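Local atomic coordinates of phosphoenolpyruvate--glycerone phosphotransferase (Enterococcus faecalis, PDB entry 3B48), a protein that probably serves as the DhaM phosphoryl donor of the dihydroxyacetone kinase complex, passing phosphate from phosphoenolpyruvate, via EI and HPr, on to DhaL and dihydroxyacetone. Residues K15-T18 / D19-E23; D117-T120 / Q121-E125. One frame throughout, in Å; residues are numbered along the deposited sequence.

Both contacts are local, each within the first turns of its own helix, contact 2 including the cap residue, so neither closes a long loop. From the N terminus, strand 6-11 leads into helix 15-27, which holds contact 1, and the chain returns to the sheet at strand 35-38. After helix 51-60 it runs through strand 66-71, helices 75-84 and 89-92, strand 95-97 and helix 102-113, before contact 2 opens helix 119-127. The two lie in series, neither nested nor crossed, on opposite sides of the chain's centre. Contact 1 lies on a helix that packs against strand 6-11, helix 102-113 and the second subunit; contact 2 sets the last helix against strands 66-71 and 95-97 and helix 102-113.

Contact 1 of 2, residues K15-T18 / D19-E23; sequences KMIT and DGIKE
The carboxylate of Asp19 has one face turned to Lys15: the carbonyl O of Lys15 sits over it, 3.2 Å from Asp19 CG, and beside that oxygen Lys15 CG approaches Asp19 OD2 at 3.3 Å. The ammonium stands beyond the two carboxylate oxygens, in a long, weak salt bridge of 3.4 Å from Lys15 NZ to Asp19 OD1. The lysine chain runs out extended and turns only at its last bond (chi4 74°), which swings NZ round to the acid. Asp19 OD1 also bonds Ser38 OG, as does Thr18 OG1, so the end of strand 35-38 is tied to this side of the helix.

In the backbone, Asp19 N bonds Lys15 O at 3.0 Å, and Ile21 N bonds Ile17 O at 2.8 Å. On another side, Ile17 CG2 touches Ile21 CD1 at 4.0 Å; both isoleucines rest on Leu102 of helix 102-113. Ile21 also packs on Ile17 of the second subunit, and Ile17 on its Gly20. This is the amphipathic helix of a beta-alpha-beta crossover, here between strands 6-11 and 35-38, which also contributes to the dimer interface.

Contact 2 of 2, residues D117-T120 / Q121-E125; sequences DDLT and QILAE
Asp118 reaches forward to Gln121 and Ile122 and starts the helix through polar bonds. Its side-chain OD1 takes two weak ones: from Thr120 N at 2.8 Å, strongly bent, and from Gln121 N at 3.4 Å, straighter (155°). A trans chi1 (177°) carries the carboxylate forward over the first turn, where Gln121 N comes over its face at OD1 while Thr120 N lies nearer its plane. Gln121 N also gives a weak bond to Asp118 O, so its proton is shared between the backbone and side chain of one residue. That same Asp118 O receives Ile122 N at 3.0 Å. Further on, Leu123 N and Ala124 N bond Leu119 O and Thr120 O.

A further weak polar link lies one turn along, where Gln121 bends at chi2 (56°) and its NE2 gives a weak bond to Glu125 OE2 at 3.1 Å. The stem of the glutamine meets the cap, Gln121 CB lying 4.1 Å from Asp118 CG.

Apolar packing falls to Leu119, whose CG meets Leu123 CD1 at 4.1 Å and whose CD1 lies near Ile122 CG2. Leu119 and Leu123 both reach His96 of strand 95-97, and Ile122 packs on Leu68 and helix 102-113. An aspartate N-cap thus opens an amphipathic helix that flanks the parallel sheet of this alpha/beta fold.

Contact 1 of 2, residues K15-T18 / D19-E23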
ATOM      1  N   LYS B  15       0.296   9.845  -7.158  1.00 29.04           N
ATOM      2  CA  LYS B  15       1.736  10.051  -7.251  1.00 29.75           C
ATOM      3  C   LYS B  15       2.303  10.187  -5.838  1.00 30.16           C
ATOM      4  O   LYS B  15       3.434   9.776  -5.574  1.00 29.81           O
ATOM      5  CB  LYS B  15       2.087  11.270  -8.122  1.00 29.07           C
ATOM      6  CG  LYS B  15       3.620  11.526  -8.231  1.00 29.94           C
ATOM      7  CD  LYS B  15       3.984  12.586  -9.307  1.00 30.61           C
ATOM      8  CE  LYS B  15       5.371  13.237  -9.095  1.00 32.11           C
ATOM      9  NZ  LYS B  15       6.533  12.337  -9.440  1.00 34.91           N
HETATM   10  N   MSE B  16       1.517  10.741  -4.924  1.00 30.63           N
HETATM   11  CA  MSE B  16       1.941  10.773  -3.523  1.00 33.90           C
HETATM   12  C   MSE B  16       2.265   9.383  -2.954  1.00 30.56           C
HETATM   13  O   MSE B  16       3.293   9.202  -2.267  1.00 29.63           O
HETATM   14  CB  MSE B  16       0.895  11.436  -2.646  1.00 33.32           C
HETATM   15  CG  MSE B  16       1.136  12.865  -2.365  1.00 37.66           C
HETATM   16 SE   MSE B  16       0.063  13.304  -0.786  1.00 46.07          SE
HETATM   17  CE  MSE B  16       1.545  13.677   0.472  1.00 44.79           C
ATOM     18  N   ILE B  17       1.387   8.421  -3.230  1.00 28.50           N
ATOM     19  CA  ILE B  17       1.584   7.033  -2.762  1.00 26.55           C
ATOM     20  C   ILE B  17       2.883   6.435  -3.344  1.00 26.04           C
ATOM     21  O   ILE B  17       3.763   6.016  -2.584  1.00 26.64           O
ATOM     22  CB  ILE B  17       0.349   6.099  -3.043  1.00 25.78           C
ATOM     23  CG1 ILE B  17      -0.857   6.541  -2.214  1.00 26.06           C
ATOM     24  CG2 ILE B  17       0.709   4.648  -2.776  1.00 24.32           C
ATOM     25  CD1 ILE B  17      -2.163   5.773  -2.479  1.00 25.60           C
ATOM     26  N   THR B  18       3.028   6.429  -4.668  1.00 25.11           N
ATOM     27  CA  THR B  18       4.192   5.804  -5.283  1.00 24.87           C
ATOM     28  C   THR B  18       5.525   6.489  -4.964  1.00 25.28           C
ATOM     29  O   THR B  18       6.562   5.813  -4.898  1.00 25.63           O
ATOM     30  CB  THR B  18       4.036   5.645  -6.828  1.00 25.17           C
ATOM     31  OG1 THR B  18       3.971   6.931  -7.442  1.00 24.68           O
ATOM     32  CG2 THR B  18       2.768   4.892  -7.173  1.00 24.39           C
ATOM     33  N   ASP B  19       5.525   7.827  -4.835  1.00 25.41           N
ATOM     34  CA  ASP B  19       6.724   8.549  -4.411  1.00 25.33           C
ATOM     35  C   ASP B  19       7.035   8.149  -2.954  1.00 24.69           C
ATOM     36  O   ASP B  19       8.169   7.914  -2.593  1.00 23.33           O
ATOM     37  CB  ASP B  19       6.524  10.088  -4.430  1.00 25.68           C
ATOM     38  CG  ASP B  19       6.492  10.705  -5.823  1.00 25.60           C
ATOM     39  OD1 ASP B  19       7.034  10.184  -6.806  1.00 28.17           O
ATOM     40  OD2 ASP B  19       5.930  11.798  -5.916  1.00 29.61           O
ATOM     41  N   GLY B  20       6.000   8.122  -2.124  1.00 24.48           N
ATOM     42  CA  GLY B  20       6.140   7.762  -0.717  1.00 24.80           C
ATOM     43  C   GLY B  20       6.700   6.375  -0.515  1.00 24.69           C
ATOM     44  O   GLY B  20       7.571   6.166   0.343  1.00 25.00           O
ATOM     45  N   ILE B  21       6.213   5.421  -1.309  1.00 25.21           N
ATOM     46  CA  ILE B  21       6.722   4.031  -1.259  1.00 25.43           C
ATOM     47  C   ILE B  21       8.209   3.995  -1.622  1.00 26.00           C
ATOM     48  O   ILE B  21       9.012   3.380  -0.920  1.00 26.11           O
ATOM     49  CB  ILE B  21       5.996   3.118  -2.241  1.00 24.99           C
ATOM     50  CG1 ILE B  21       4.533   2.907  -1.866  1.00 25.40           C
ATOM     51  CG2 ILE B  21       6.682   1.752  -2.341  1.00 25.74           C
ATOM     52  CD1 ILE B  21       3.810   2.098  -2.959  1.00 21.87           C
ATOM     53  N   LYS B  22       8.558   4.659  -2.724  1.00 26.16           N
ATOM     54  CA  LYS B  22       9.922   4.668  -3.245  1.00 26.68           C
ATOM     55  C   LYS B  22      10.899   5.274  -2.236  1.00 27.48           C
ATOM     56  O   LYS B  22      11.938   4.679  -1.887  1.00 27.60           O
ATOM     57  CB  LYS B  22       9.981   5.387  -4.595  1.00 26.07           C
ATOM     58  CG  LYS B  22      11.395   5.836  -5.039  1.00 24.79           C
ATOM     59  CD  LYS B  22      11.374   6.240  -6.514  1.00 26.57           C
ATOM     60  CE  LYS B  22      12.666   6.883  -6.968  1.00 26.97           C
ATOM     61  NZ  LYS B  22      13.784   5.918  -7.132  1.00 27.28           N
ATOM     62  N   GLU B  23      10.538   6.447  -1.758  1.00 28.26           N
ATOM     63  CA  GLU B  23      11.275   7.135  -0.708  1.00 30.21           C
ATOM     64  C   GLU B  23      11.436   6.291   0.565  1.00 29.54           C
ATOM     65  O   GLU B  23      12.530   6.222   1.115  1.00 28.51           O
ATOM     66  CB  GLU B  23      10.600   8.493  -0.453  1.00 30.11           C
ATOM     67  CG  GLU B  23      10.514   9.003   0.985  1.00 32.73           C
ATOM     68  CD  GLU B  23       9.768  10.333   1.053  1.00 33.76           C
ATOM     69  OE1 GLU B  23       9.869  11.114   0.066  1.00 39.16           O
ATOM     70  OE2 GLU B  23       9.087  10.608   2.081  1.00 37.80           O
TER

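Contact 2 of 2, residues D117-T120 / Q121-E125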
ATOM      1  N   ASP B 117      19.079 -14.061  -6.108  1.00 35.46           N
ATOM      2  CA  ASP B 117      19.357 -13.999  -7.543  1.00 35.64           C
ATOM      3  C   ASP B 117      18.197 -14.614  -8.339  1.00 35.32           C
ATOM      4  O   ASP B 117      18.265 -14.737  -9.569  1.00 34.71           O
ATOM      5  CB  ASP B 117      20.642 -14.803  -7.819  1.00 35.43           C
ATOM      6  CG  ASP B 117      21.575 -14.111  -8.788  1.00 36.51           C
ATOM      7  OD1 ASP B 117      21.421 -12.881  -9.019  1.00 37.61           O
ATOM      8  OD2 ASP B 117      22.480 -14.800  -9.312  1.00 35.70           O
ATOM      9  N   ASP B 118      17.143 -14.994  -7.612  1.00 35.38           N
ATOM     10  CA  ASP B 118      16.095 -15.894  -8.095  1.00 35.66           C
ATOM     11  C   ASP B 118      14.738 -15.184  -8.155  1.00 35.86           C
ATOM     12  O   ASP B 118      14.081 -14.952  -7.115  1.00 35.64           O
ATOM     13  CB  ASP B 118      16.031 -17.149  -7.193  1.00 35.66           C
ATOM     14  CG  ASP B 118      14.906 -18.119  -7.570  1.00 36.24           C
ATOM     15  OD1 ASP B 118      14.069 -17.799  -8.443  1.00 37.24           O
ATOM     16  OD2 ASP B 118      14.863 -19.225  -6.985  1.00 36.65           O
ATOM     17  N   LEU B 119      14.329 -14.875  -9.389  1.00 35.66           N
ATOM     18  CA  LEU B 119      13.075 -14.192  -9.678  1.00 35.76           C
ATOM     19  C   LEU B 119      11.816 -14.933  -9.217  1.00 35.92           C
ATOM     20  O   LEU B 119      10.845 -14.298  -8.886  1.00 36.18           O
ATOM     21  CB  LEU B 119      12.976 -13.955 -11.169  1.00 35.65           C
ATOM     22  CG  LEU B 119      11.917 -12.963 -11.605  1.00 35.56           C
ATOM     23  CD1 LEU B 119      12.069 -11.627 -10.873  1.00 33.83           C
ATOM     24  CD2 LEU B 119      12.030 -12.822 -13.126  1.00 36.36           C
ATOM     25  N   THR B 120      11.828 -16.267  -9.228  1.00 36.40           N
ATOM     26  CA  THR B 120      10.702 -17.057  -8.705  1.00 36.55           C
ATOM     27  C   THR B 120      10.476 -16.725  -7.218  1.00 36.23           C
ATOM     28  O   THR B 120       9.337 -16.516  -6.779  1.00 36.96           O
ATOM     29  CB  THR B 120      10.914 -18.600  -8.923  1.00 36.67           C
ATOM     30  OG1 THR B 120      11.301 -18.861 -10.284  1.00 37.82           O
ATOM     31  CG2 THR B 120       9.646 -19.385  -8.626  1.00 36.57           C
ATOM     32  N   GLN B 121      11.565 -16.645  -6.458  1.00 35.20           N
ATOM     33  CA  GLN B 121      11.480 -16.352  -5.036  1.00 34.65           C
ATOM     34  C   GLN B 121      11.156 -14.881  -4.745  1.00 33.91           C
ATOM     35  O   GLN B 121      10.407 -14.569  -3.821  1.00 33.58           O
ATOM     36  CB  GLN B 121      12.755 -16.789  -4.301  1.00 34.26           C
ATOM     37  CG  GLN B 121      12.516 -17.144  -2.838  1.00 35.41           C
ATOM     38  CD  GLN B 121      11.437 -18.227  -2.652  1.00 37.69           C
ATOM     39  OE1 GLN B 121      11.277 -19.120  -3.494  1.00 37.18           O
ATOM     40  NE2 GLN B 121      10.699 -18.148  -1.535  1.00 37.58           N
ATOM     41  N   ILE B 122      11.734 -13.984  -5.530  1.00 33.90           N
ATOM     42  CA  ILE B 122      11.397 -12.560  -5.461  1.00 33.45           C
ATOM     43  C   ILE B 122       9.905 -12.368  -5.726  1.00 33.26           C
ATOM     44  O   ILE B 122       9.246 -11.589  -5.050  1.00 33.42           O
ATOM     45  CB  ILE B 122      12.321 -11.729  -6.387  1.00 33.63           C
ATOM     46  CG1 ILE B 122      13.747 -11.693  -5.790  1.00 33.51           C
ATOM     47  CG2 ILE B 122      11.768 -10.302  -6.639  1.00 32.95           C
ATOM     48  CD1 ILE B 122      14.854 -11.351  -6.786  1.00 32.76           C
ATOM     49  N   LEU B 123       9.359 -13.122  -6.668  1.00 33.45           N
ATOM     50  CA  LEU B 123       7.940 -13.021  -6.981  1.00 33.58           C
ATOM     51  C   LEU B 123       7.063 -13.675  -5.925  1.00 34.07           C
ATOM     52  O   LEU B 123       5.971 -13.180  -5.630  1.00 34.92           O
ATOM     53  CB  LEU B 123       7.628 -13.579  -8.388  1.00 33.66           C
ATOM     54  CG  LEU B 123       8.000 -12.695  -9.601  1.00 31.88           C
ATOM     55  CD1 LEU B 123       7.911 -13.437 -10.938  1.00 31.39           C
ATOM     56  CD2 LEU B 123       7.171 -11.414  -9.648  1.00 29.96           C
ATOM     57  N   ALA B 124       7.538 -14.777  -5.341  1.00 33.70           N
ATOM     58  CA  ALA B 124       6.748 -15.491  -4.354  1.00 32.96           C
ATOM     59  C   ALA B 124       6.606 -14.685  -3.066  1.00 32.48           C
ATOM     60  O   ALA B 124       5.520 -14.622  -2.489  1.00 31.22           O
ATOM     61  CB  ALA B 124       7.316 -16.893  -4.086  1.00 33.10           C
ATOM     62  N   GLU B 125       7.693 -14.047  -2.637  1.00 32.85           N
ATOM     63  CA  GLU B 125       7.662 -13.253  -1.396  1.00 33.38           C
ATOM     64  C   GLU B 125       6.612 -12.140  -1.442  1.00 33.83           C
ATOM     65  O   GLU B 125       5.778 -12.047  -0.535  1.00 34.29           O
ATOM     66  CB  GLU B 125       9.043 -12.694  -1.037  1.00 33.33           C
ATOM     67  CG  GLU B 125      10.013 -13.734  -0.496  1.00 33.67           C
ATOM     68  CD  GLU B 125       9.326 -14.747   0.404  1.00 36.24           C
ATOM     69  OE1 GLU B 125       8.863 -14.341   1.498  1.00 37.07           O
ATOM     70  OE2 GLU B 125       9.246 -15.940   0.012  1.00 35.89           O
TER